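Local structure of laccase (Botrytis aclada, 3SQR) at residues A[392-397]-A[451-456]; A[404-409]-A[536-541]; A[460-465]-A[501-506]. The protein oxidises phenolic substrates such as hydroquinones with copper ions, reducing dioxygen to water, and probably serves in lignin degradation and detoxification of lignin-derived products. All coordinates share one frame; numbering follows the deposited sequence.

Interaction 1: A[392-397]-A[451-456]. With NAG (2-acetamido-2-deoxy-beta-D-glucopyranose), chain I.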
loop_
_atom_site.group_PDB
_atom_site.type_symbol
_atom_site.label_atom_id
_atom_site.label_comp_id
_atom_site.label_asym_id
_atom_site.label_seq_id
_atom_site.Cartn_x
_atom_site.Cartn_y
_atom_site.Cartn_z
ATOM N N GLU A 392 17.910 -13.097 0.242
ATOM C CA GLU A 392 17.821 -12.742 -1.137
ATOM C C GLU A 392 18.424 -11.351 -1.348
ATOM O O GLU A 392 18.465 -10.529 -0.445
ATOM C CB GLU A 392 16.385 -12.834 -1.629
ATOM C CG GLU A 392 15.943 -14.338 -1.738
ATOM C CD GLU A 392 14.861 -14.549 -2.680
ATOM O OE1 GLU A 392 13.872 -13.770 -2.638
ATOM O OE2 GLU A 392 14.969 -15.531 -3.442
ATOM N N GLN A 393 18.897 -11.161 -2.558
ATOM C CA GLN A 393 19.711 -10.013 -2.910
ATOM C C GLN A 393 19.196 -9.324 -4.124
ATOM O O GLN A 393 19.029 -9.912 -5.197
ATOM C CB GLN A 393 21.168 -10.444 -3.122
ATOM C CG GLN A 393 21.716 -11.199 -1.924
ATOM C CD GLN A 393 23.122 -11.699 -2.169
ATOM O OE1 GLN A 393 23.524 -11.919 -3.298
ATOM N NE2 GLN A 393 23.856 -11.860 -1.127
ATOM N N VAL A 394 18.996 -8.028 -3.961
ATOM C CA VAL A 394 18.512 -7.195 -5.049
ATOM C C VAL A 394 19.681 -6.616 -5.835
ATOM O O VAL A 394 20.585 -6.025 -5.285
ATOM C CB VAL A 394 17.620 -6.078 -4.533
ATOM C CG1 VAL A 394 16.998 -5.281 -5.686
ATOM C CG2 VAL A 394 16.491 -6.698 -3.650
ATOM N N SER A 395 19.569 -6.762 -7.140
ATOM C CA SER A 395 20.467 -6.130 -8.071
ATOM C C SER A 395 19.667 -5.596 -9.261
ATOM O O SER A 395 18.433 -5.540 -9.200
ATOM C CB SER A 395 21.562 -7.125 -8.496
ATOM O OG SER A 395 22.575 -6.418 -9.164
ATOM N N SER A 396 20.359 -5.177 -10.313
ATOM C CA SER A 396 19.684 -4.769 -11.523
ATOM C C SER A 396 20.365 -5.300 -12.760
ATOM O O SER A 396 21.530 -5.722 -12.712
ATOM C CB SER A 396 19.574 -3.254 -11.589
ATOM O OG SER A 396 20.860 -2.691 -11.696
ATOM N N ALA A 397 19.647 -5.266 -13.868
ATOM C CA ALA A 397 20.174 -5.762 -15.142
ATOM C C ALA A 397 19.429 -5.022 -16.215
ATOM O O ALA A 397 18.523 -4.227 -15.914
ATOM C CB ALA A 397 19.990 -7.250 -15.294
ATOM N N TYR A 451 13.133 -13.425 6.534
ATOM C CA TYR A 451 13.452 -13.182 5.163
ATOM C C TYR A 451 14.298 -11.930 5.161
ATOM O O TYR A 451 13.890 -10.866 5.675
ATOM C CB TYR A 451 12.184 -12.958 4.329
ATOM C CG TYR A 451 12.450 -12.617 2.908
ATOM C CD1 TYR A 451 12.899 -13.565 2.007
ATOM C CD2 TYR A 451 12.216 -11.325 2.425
ATOM C CE1 TYR A 451 13.108 -13.252 0.697
ATOM C CE2 TYR A 451 12.450 -11.015 1.112
ATOM C CZ TYR A 451 12.887 -11.976 0.247
ATOM O OH TYR A 451 13.114 -11.642 -1.073
ATOM N N VAL A 452 15.513 -12.070 4.650
ATOM C CA VAL A 452 16.451 -10.950 4.595
ATOM C C VAL A 452 16.566 -10.564 3.133
ATOM O O VAL A 452 16.927 -11.352 2.310
ATOM C CB VAL A 452 17.892 -11.304 5.146
ATOM C CG1 VAL A 452 18.822 -10.081 4.968
ATOM C CG2 VAL A 452 17.869 -11.624 6.637
ATOM N N ILE A 453 16.278 -9.308 2.835
ATOM C CA ILE A 453 16.428 -8.844 1.497
ATOM C C ILE A 453 17.490 -7.737 1.556
ATOM O O ILE A 453 17.437 -6.832 2.384
ATOM C CB ILE A 453 15.101 -8.351 0.878
ATOM C CG1 ILE A 453 15.347 -7.937 -0.578
ATOM C CG2 ILE A 453 14.433 -7.287 1.762
ATOM C CD1 ILE A 453 14.079 -7.757 -1.401
ATOM N N GLU A 454 18.487 -7.918 0.721
ATOM C CA GLU A 454 19.662 -7.073 0.665
ATOM C C GLU A 454 19.662 -6.224 -0.548
ATOM O O GLU A 454 19.367 -6.674 -1.663
ATOM C CB GLU A 454 20.915 -7.940 0.590
ATOM C CG GLU A 454 21.107 -8.848 1.745
ATOM C CD GLU A 454 22.433 -9.568 1.592
ATOM O OE1 GLU A 454 23.445 -8.867 1.367
ATOM O OE2 GLU A 454 22.419 -10.817 1.656
ATOM N N ASP A 455 20.019 -4.987 -0.359
ATOM C CA ASP A 455 20.213 -4.105 -1.513
ATOM C C ASP A 455 21.659 -4.180 -1.980
ATOM O O ASP A 455 22.492 -3.516 -1.396
ATOM C CB ASP A 455 19.913 -2.660 -1.109
ATOM C CG ASP A 455 20.013 -1.665 -2.321
ATOM O OD1 ASP A 455 20.261 -2.157 -3.409
ATOM O OD2 ASP A 455 19.868 -0.444 -2.142
ATOM N N LEU A 456 21.913 -4.860 -3.083
ATOM C CA LEU A 456 23.251 -4.953 -3.662
ATOM C C LEU A 456 23.260 -4.170 -4.952
ATOM O O LEU A 456 24.079 -4.434 -5.814
ATOM C CB LEU A 456 23.652 -6.422 -3.927
ATOM C CG LEU A 456 23.698 -7.388 -2.722
ATOM C CD1 LEU A 456 24.473 -8.684 -3.073
ATOM C CD2 LEU A 456 24.287 -6.782 -1.459
HETATM C C1 NAG I . 20.463 -15.843 -2.924
HETATM C C2 NAG I . 20.208 -17.109 -2.116
HETATM C C3 NAG I . 21.080 -17.082 -0.871
HETATM C C4 NAG I . 22.535 -16.873 -1.240
HETATM C C5 NAG I . 22.643 -15.545 -1.989
HETATM C C6 NAG I . 24.099 -15.218 -2.365
HETATM C C7 NAG I . 17.988 -18.199 -2.247
HETATM C C8 NAG I . 16.576 -18.302 -1.724
HETATM N N2 NAG I . 18.794 -17.300 -1.707
HETATM O O3 NAG I . 20.900 -18.319 -0.241
HETATM O O4 NAG I . 23.294 -16.783 -0.054
HETATM O O5 NAG I . 21.866 -15.712 -3.166
HETATM O O6 NAG I . 24.553 -16.275 -3.183
HETATM O O7 NAG I . 18.333 -18.948 -3.155
HETATM O O HOH W 1 24.638 -6.338 -7.544
#
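E392 and Y451 meet through their polar ends: the phenol of Y451 donates to E392, OH to OE1 2.7 Å, using the carboxylate lone pair that faces away from OE2. OE1 lies at the edge of the ring, near its plane, while the carboxylate is turned 65° out of that plane. CG of Y451 is anti to its backbone N (chi1 176°); the hydroxyl end of the ring meets E392. E392 and V394 share their face of the sheet with I453, whose CD1 is pressed against V394 CG2 at 3.5 Å, closer than carbons usually pack. On the other face Q393 and E454 run side by side; Q393 NE2 gives E454 OE2 only a weak bond of 3.3 Å, with amide and carboxylate planes almost perpendicular. E454 OE2 also lies close to D391 OD1, a like charge that may raise the pKa of either acid. L456 CD1 lies against the amide end of Q393, 3.4 Å from OE1. The backbones beneath are neighbouring parallel strands of the third cupredoxin domain of this multicopper oxidase. Hydrogen bonds zigzag between them: V452 O accepts from E392 N, E392 O from E454 N, V394 O from L456 N, and E454 O takes V394 N at 2.7 Å. Where the strand 448-455 ends, a water joins S395 OG to L456 O, 2.6 Å from each. Further out, the Y451 ring packs edge-to-face with F540, and strand 402-406 continues the sheet beside 392-397. The N-acetylglucosamine attached to N407 lies near Q393 and E392, its C6 3.5 Å from Q393 OE1. T457 OG1 holds D455 OD1 and N507 N holds OD2, the side chain about 4 Å from that of the copper ligand H463.

Interaction 2: A[404-409]-A[536-541]. With NAG (2-acetamido-2-deoxy-beta-D-glucopyranose), chain I.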
loop_
_atom_site.group_PDB
_atom_site.type_symbol
_atom_site.label_atom_id
_atom_site.label_comp_id
_atom_site.label_asym_id
_atom_site.label_seq_id
_atom_site.Cartn_x
_atom_site.Cartn_y
_atom_site.Cartn_z
ATOM N N TRP A 404 14.993 -4.995 -12.267
ATOM C CA TRP A 404 15.533 -5.380 -10.967
ATOM C C TRP A 404 15.565 -6.903 -10.880
ATOM O O TRP A 404 14.648 -7.573 -11.395
ATOM C CB TRP A 404 14.663 -4.824 -9.820
ATOM C CG TRP A 404 14.479 -3.358 -9.859
ATOM C CD1 TRP A 404 13.460 -2.705 -10.445
ATOM C CD2 TRP A 404 15.390 -2.353 -9.391
ATOM N NE1 TRP A 404 13.634 -1.353 -10.318
ATOM C CE2 TRP A 404 14.809 -1.100 -9.683
ATOM C CE3 TRP A 404 16.648 -2.391 -8.768
ATOM C CZ2 TRP A 404 15.420 0.095 -9.393
ATOM C CZ3 TRP A 404 17.250 -1.178 -8.455
ATOM C CH2 TRP A 404 16.638 0.046 -8.769
ATOM N N THR A 405 16.530 -7.446 -10.139
ATOM C CA THR A 405 16.610 -8.850 -9.964
ATOM C C THR A 405 16.717 -9.179 -8.495
ATOM O O THR A 405 17.202 -8.413 -7.696
ATOM C CB THR A 405 17.843 -9.441 -10.723
ATOM O OG1 THR A 405 19.005 -8.824 -10.158
ATOM C CG2 THR A 405 17.752 -9.172 -12.264
ATOM N N ILE A 406 16.187 -10.348 -8.174
ATOM C CA ILE A 406 16.271 -10.966 -6.863
ATOM C C ILE A 406 16.968 -12.293 -7.081
ATOM O O ILE A 406 16.464 -13.180 -7.794
ATOM C CB ILE A 406 14.892 -11.266 -6.345
ATOM C CG1 ILE A 406 14.024 -10.002 -6.465
ATOM C CG2 ILE A 406 14.997 -11.752 -4.873
ATOM C CD1 ILE A 406 13.944 -9.227 -5.213
ATOM N N ASN A 407 18.128 -12.408 -6.478
ATOM C CA ASN A 407 19.067 -13.476 -6.771
ATOM C C ASN A 407 19.133 -13.771 -8.230
ATOM O O ASN A 407 18.926 -14.903 -8.686
ATOM C CB ASN A 407 18.674 -14.700 -5.965
ATOM C CG ASN A 407 19.262 -14.660 -4.628
ATOM O OD1 ASN A 407 19.233 -13.642 -3.963
ATOM N ND2 ASN A 407 19.808 -15.781 -4.197
ATOM N N SER A 408 19.419 -12.708 -8.969
ATOM C CA SER A 408 19.649 -12.747 -10.407
ATOM C C SER A 408 18.484 -12.944 -11.277
ATOM O O SER A 408 18.662 -12.958 -12.483
ATOM C CB SER A 408 20.795 -13.723 -10.770
ATOM O OG SER A 408 21.793 -13.649 -9.746
ATOM N N SER A 409 17.255 -12.975 -10.739
ATOM C CA SER A 409 16.092 -13.215 -11.565
ATOM C C SER A 409 15.088 -12.057 -11.406
ATOM O O SER A 409 14.719 -11.695 -10.310
ATOM C CB SER A 409 15.414 -14.533 -11.166
ATOM O OG SER A 409 14.208 -14.693 -11.854
ATOM N N LEU A 536 11.008 -6.070 -9.397
ATOM C CA LEU A 536 11.548 -6.156 -8.079
ATOM C C LEU A 536 10.566 -6.812 -7.143
ATOM O O LEU A 536 9.850 -6.150 -6.401
ATOM C CB LEU A 536 11.922 -4.746 -7.514
ATOM C CG LEU A 536 13.073 -4.740 -6.551
ATOM C CD1 LEU A 536 13.492 -3.303 -6.228
ATOM C CD2 LEU A 536 12.757 -5.466 -5.281
ATOM N N ALA A 537 10.587 -8.114 -7.145
ATOM C CA ALA A 537 9.548 -8.879 -6.545
ATOM C C ALA A 537 9.941 -10.333 -6.477
ATOM O O ALA A 537 10.683 -10.812 -7.316
ATOM C CB ALA A 537 8.244 -8.712 -7.378
ATOM N N MET A 538 9.366 -11.037 -5.503
ATOM C CA MET A 538 9.418 -12.451 -5.449
ATOM C C MET A 538 8.113 -12.933 -4.801
ATOM O O MET A 538 7.196 -12.145 -4.595
ATOM C CB MET A 538 10.655 -12.922 -4.724
ATOM C CG MET A 538 10.850 -12.256 -3.390
ATOM S SD MET A 538 9.759 -12.859 -2.217
ATOM C CE MET A 538 10.391 -14.577 -2.049
ATOM N N GLN A 539 7.977 -14.215 -4.593
ATOM C CA GLN A 539 6.787 -14.707 -3.949
ATOM C C GLN A 539 7.087 -15.943 -3.150
ATOM O O GLN A 539 7.969 -16.704 -3.484
ATOM C CB GLN A 539 5.660 -14.944 -4.963
ATOM C CG GLN A 539 5.913 -16.083 -5.944
ATOM C CD GLN A 539 4.870 -16.138 -7.036
ATOM O OE1 GLN A 539 3.705 -16.439 -6.799
ATOM N NE2 GLN A 539 5.305 -15.856 -8.253
ATOM N N PHE A 540 6.343 -16.087 -2.049
ATOM C CA PHE A 540 6.454 -17.229 -1.182
ATOM C C PHE A 540 5.323 -18.171 -1.486
ATOM O O PHE A 540 4.166 -17.782 -1.469
ATOM C CB PHE A 540 6.401 -16.805 0.284
ATOM C CG PHE A 540 7.497 -15.883 0.661
ATOM C CD1 PHE A 540 8.753 -16.363 0.983
ATOM C CD2 PHE A 540 7.292 -14.498 0.677
ATOM C CE1 PHE A 540 9.762 -15.549 1.307
ATOM C CE2 PHE A 540 8.340 -13.609 1.041
ATOM C CZ PHE A 540 9.563 -14.120 1.347
ATOM N N VAL A 541 5.665 -19.428 -1.809
ATOM C CA VAL A 541 4.649 -20.443 -1.941
ATOM C C VAL A 541 4.784 -21.144 -0.631
ATOM O O VAL A 541 5.786 -21.851 -0.333
ATOM C CB VAL A 541 4.811 -21.332 -3.170
ATOM C CG1 VAL A 541 3.862 -22.590 -3.046
ATOM C CG2 VAL A 541 4.553 -20.501 -4.499
HETATM C C1 NAG I . 20.463 -15.843 -2.924
HETATM C C2 NAG I . 20.208 -17.109 -2.116
HETATM C C3 NAG I . 21.080 -17.082 -0.871
HETATM C C4 NAG I . 22.535 -16.873 -1.240
HETATM C C5 NAG I . 22.643 -15.545 -1.989
HETATM C C6 NAG I . 24.099 -15.218 -2.365
HETATM C C7 NAG I . 17.988 -18.199 -2.247
HETATM C C8 NAG I . 16.576 -18.302 -1.724
HETATM N N2 NAG I . 18.794 -17.300 -1.707
HETATM O O3 NAG I . 20.900 -18.319 -0.241
HETATM O O4 NAG I . 23.294 -16.783 -0.054
HETATM O O5 NAG I . 21.866 -15.712 -3.166
HETATM O O6 NAG I . 24.553 -16.275 -3.183
HETATM O O7 NAG I . 18.333 -18.948 -3.155
#
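L536 packs against W404 at the tight end of this contact, CB to CB 3.6 Å, and its CD1 lies over one face of the indole, 4.0 Å from the centroid of the five-membered ring and 22° off the normal. I406 is modelled in two conformations; in one of them its CD1 meets L536 CD2 at 3.9 Å, the two side chains crossing at about a right angle, and its CG1 rests on the carbonyl of A537. Beyond this the packing thins: in that conformer I406 CG2 and M538 CG come only within 4.4 Å, and M538 turns its sulfur end away, with CE over a face of the F540 ring. The chain 404-409 leaves through a type I' turn from I406 to S409, whose exposed tip bears the glycan: N407 ND2 is bonded covalently to C1 of N-acetylglucosamine, and N407 OD1 accepts from Q393 N. The contact thus joins two sheets of the cupredoxin domain through apolar groups beside the type 1 copper, whose ligands H463 and H531 both meet the W404 ring. L536, about 4 Å from the metal, occupies the axial position, where its hydrocarbon side chain offers no ligand atom; such three-coordinate sites go with high redox potential in laccases, probably here too.

Interaction 3: A[460-465]-A[501-506]; sequences GIWHPI and VAALPG. With CU (copper (II) ion), chain D.
An antiparallel pairing of H463-I465 with A502-L504 forms the outer border of a sheet in the third cupredoxin domain, and beyond the strand ends the W462 indole packs on P505 and G506. Four backbone bonds hold it: H463 and L504 exchange N-H and C=O in both directions, L504 N to H463 O being 2.7 Å, and I465 and A502 do the same. The I465 N-H comes to A502 O from well above the carbonyl plane, 47° out of it. P464, which has no N-H to give, faces A503 as the non-hydrogen-bonded pair, and its CB meets V501 CG1 at 3.9 Å. The pairing sets H463 in the type 1 copper site, where ND1 binds copper at 2.0 Å and C526 and H531 supply the other two protein ligands. L504 lies alongside the imidazole, CD2 to CD2 4.0 Å, while I461 CG2 sits 3.8 Å above the centre of one ring face. L504 CB also touches I465 CG1. At the far end the W462 indole receives P505 CA over its six-membered ring, 3.7 Å from the centroid, and G506 N over the same face; A503 CB comes to the ring edge at CE3. G506 fits closely, its CA-H pointing at G460 O, 3.4 Å from CA. On the opposite end, V501 approaches H126, a ligand of a type 3 copper.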
loop_
_atom_site.group_PDB
_atom_site.type_symbol
_atom_site.label_atom_id
_atom_site.label_comp_id
_atom_site.label_asym_id
_atom_site.label_seq_id
_atom_site.Cartn_x
_atom_site.Cartn_y
_atom_site.Cartn_z
ATOM N N GLY A 460 21.373 2.790 -3.508
ATOM C CA GLY A 460 21.025 3.422 -2.286
ATOM C C GLY A 460 19.579 3.973 -2.244
ATOM O O GLY A 460 19.293 4.870 -1.452
ATOM N N ILE A 461 18.678 3.373 -3.023
ATOM C CA ILE A 461 17.242 3.722 -2.956
ATOM C C ILE A 461 16.582 3.009 -1.761
ATOM O O ILE A 461 16.886 1.856 -1.516
ATOM C CB ILE A 461 16.502 3.349 -4.226
ATOM C CG1 ILE A 461 16.957 4.240 -5.434
ATOM C CG2 ILE A 461 14.966 3.549 -3.966
ATOM C CD1 ILE A 461 16.746 3.614 -6.821
ATOM N N TRP A 462 15.708 3.690 -1.018
ATOM C CA TRP A 462 14.950 3.020 0.074
ATOM C C TRP A 462 13.623 2.457 -0.468
ATOM O O TRP A 462 12.691 3.240 -0.750
ATOM C CB TRP A 462 14.676 4.020 1.210
ATOM C CG TRP A 462 15.888 4.358 1.977
ATOM C CD1 TRP A 462 17.007 4.969 1.504
ATOM C CD2 TRP A 462 16.124 4.109 3.374
ATOM N NE1 TRP A 462 17.910 5.156 2.522
ATOM C CE2 TRP A 462 17.407 4.606 3.672
ATOM C CE3 TRP A 462 15.371 3.523 4.387
ATOM C CZ2 TRP A 462 17.965 4.528 4.948
ATOM C CZ3 TRP A 462 15.932 3.442 5.687
ATOM C CH2 TRP A 462 17.211 3.946 5.941
ATOM N N HIS A 463 13.578 1.141 -0.712
ATOM C CA HIS A 463 12.500 0.475 -1.437
ATOM C C HIS A 463 11.410 0.049 -0.461
ATOM O O HIS A 463 11.697 -0.675 0.490
ATOM C CB HIS A 463 12.974 -0.780 -2.192
ATOM C CG HIS A 463 14.085 -0.526 -3.158
ATOM N ND1 HIS A 463 13.860 -0.249 -4.483
ATOM C CD2 HIS A 463 15.435 -0.496 -2.984
ATOM C CE1 HIS A 463 15.023 -0.032 -5.095
ATOM N NE2 HIS A 463 15.992 -0.221 -4.214
ATOM N N PRO A 464 10.172 0.556 -0.646
ATOM C CA PRO A 464 9.064 0.152 0.246
ATOM C C PRO A 464 8.620 -1.271 -0.061
ATOM O O PRO A 464 8.022 -1.547 -1.112
ATOM C CB PRO A 464 7.976 1.158 -0.084
ATOM C CG PRO A 464 8.257 1.511 -1.570
ATOM C CD PRO A 464 9.745 1.541 -1.662
ATOM N N ILE A 465 8.972 -2.196 0.817
ATOM C CA ILE A 465 8.752 -3.607 0.469
ATOM C C ILE A 465 7.443 -4.002 1.140
ATOM O O ILE A 465 7.261 -3.800 2.365
ATOM C CB ILE A 465 9.886 -4.490 1.060
ATOM C CG1 ILE A 465 11.224 -4.064 0.457
ATOM C CG2 ILE A 465 9.561 -5.991 0.872
ATOM C CD1 ILE A 465 11.288 -4.236 -1.055
ATOM N N VAL A 501 4.255 -3.033 5.103
ATOM C CA VAL A 501 5.164 -2.365 4.147
ATOM C C VAL A 501 6.321 -1.768 4.941
ATOM O O VAL A 501 6.124 -1.062 5.932
ATOM C CB VAL A 501 4.499 -1.250 3.314
ATOM C CG1 VAL A 501 5.521 -0.568 2.459
ATOM C CG2 VAL A 501 3.394 -1.770 2.451
ATOM N N ALA A 502 7.547 -2.081 4.568
ATOM C CA ALA A 502 8.718 -1.522 5.247
ATOM C C ALA A 502 9.858 -1.343 4.264
ATOM O O ALA A 502 10.025 -2.103 3.303
ATOM C CB ALA A 502 9.148 -2.459 6.407
ATOM N N ALA A 503 10.637 -0.323 4.504
ATOM C CA ALA A 503 11.719 0.052 3.630
ATOM C C ALA A 503 12.871 -0.910 3.676
ATOM O O ALA A 503 13.350 -1.255 4.764
ATOM C CB ALA A 503 12.228 1.463 4.000
ATOM N N LEU A 504 13.294 -1.343 2.503
ATOM C CA LEU A 504 14.643 -1.888 2.323
ATOM C C LEU A 504 15.575 -0.673 2.265
ATOM O O LEU A 504 15.550 0.094 1.306
ATOM C CB LEU A 504 14.757 -2.667 1.041
ATOM C CG LEU A 504 16.145 -2.989 0.510
ATOM C CD1 LEU A 504 16.959 -3.752 1.544
ATOM C CD2 LEU A 504 15.973 -3.765 -0.815
ATOM N N PRO A 505 16.411 -0.511 3.285
ATOM C CA PRO A 505 17.279 0.691 3.253
ATOM C C PRO A 505 18.229 0.685 2.109
ATOM O O PRO A 505 18.816 -0.300 1.837
ATOM C CB PRO A 505 18.055 0.590 4.568
ATOM C CG PRO A 505 17.104 -0.166 5.473
ATOM C CD PRO A 505 16.576 -1.237 4.547
ATOM N N GLY A 506 18.445 1.855 1.505
ATOM C CA GLY A 506 19.368 1.989 0.435
ATOM C C GLY A 506 20.751 1.538 0.886
ATOM O O GLY A 506 21.255 2.006 1.911
HETATM CU CU CU D . 12.071 -0.094 -5.385
#

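Overall arrangement
All three contacts are largely buried and belong to the third cupredoxin domain. Interaction 1 joins neighbouring strands of one sheet and interaction 3 neighbouring strands of another, parallel in the first and antiparallel in the second; interaction 2 packs apolar side chains between those two sheets. Interactions 1 and 2 lie side by side, joined by the backbone hydrogen bond of T405 N to S395 O, and share the N-acetylglucosamine at their surface end. Interaction 3 lies nearest the centre of the chain: L536 of interaction 2 reaches its H463, and L504 CD1 touches the backbone O of I453. Among the three, side-chain hydrogen bonds between the two segments occur in interaction 1 alone, whereas interaction 3 contributes the H463 metal bond.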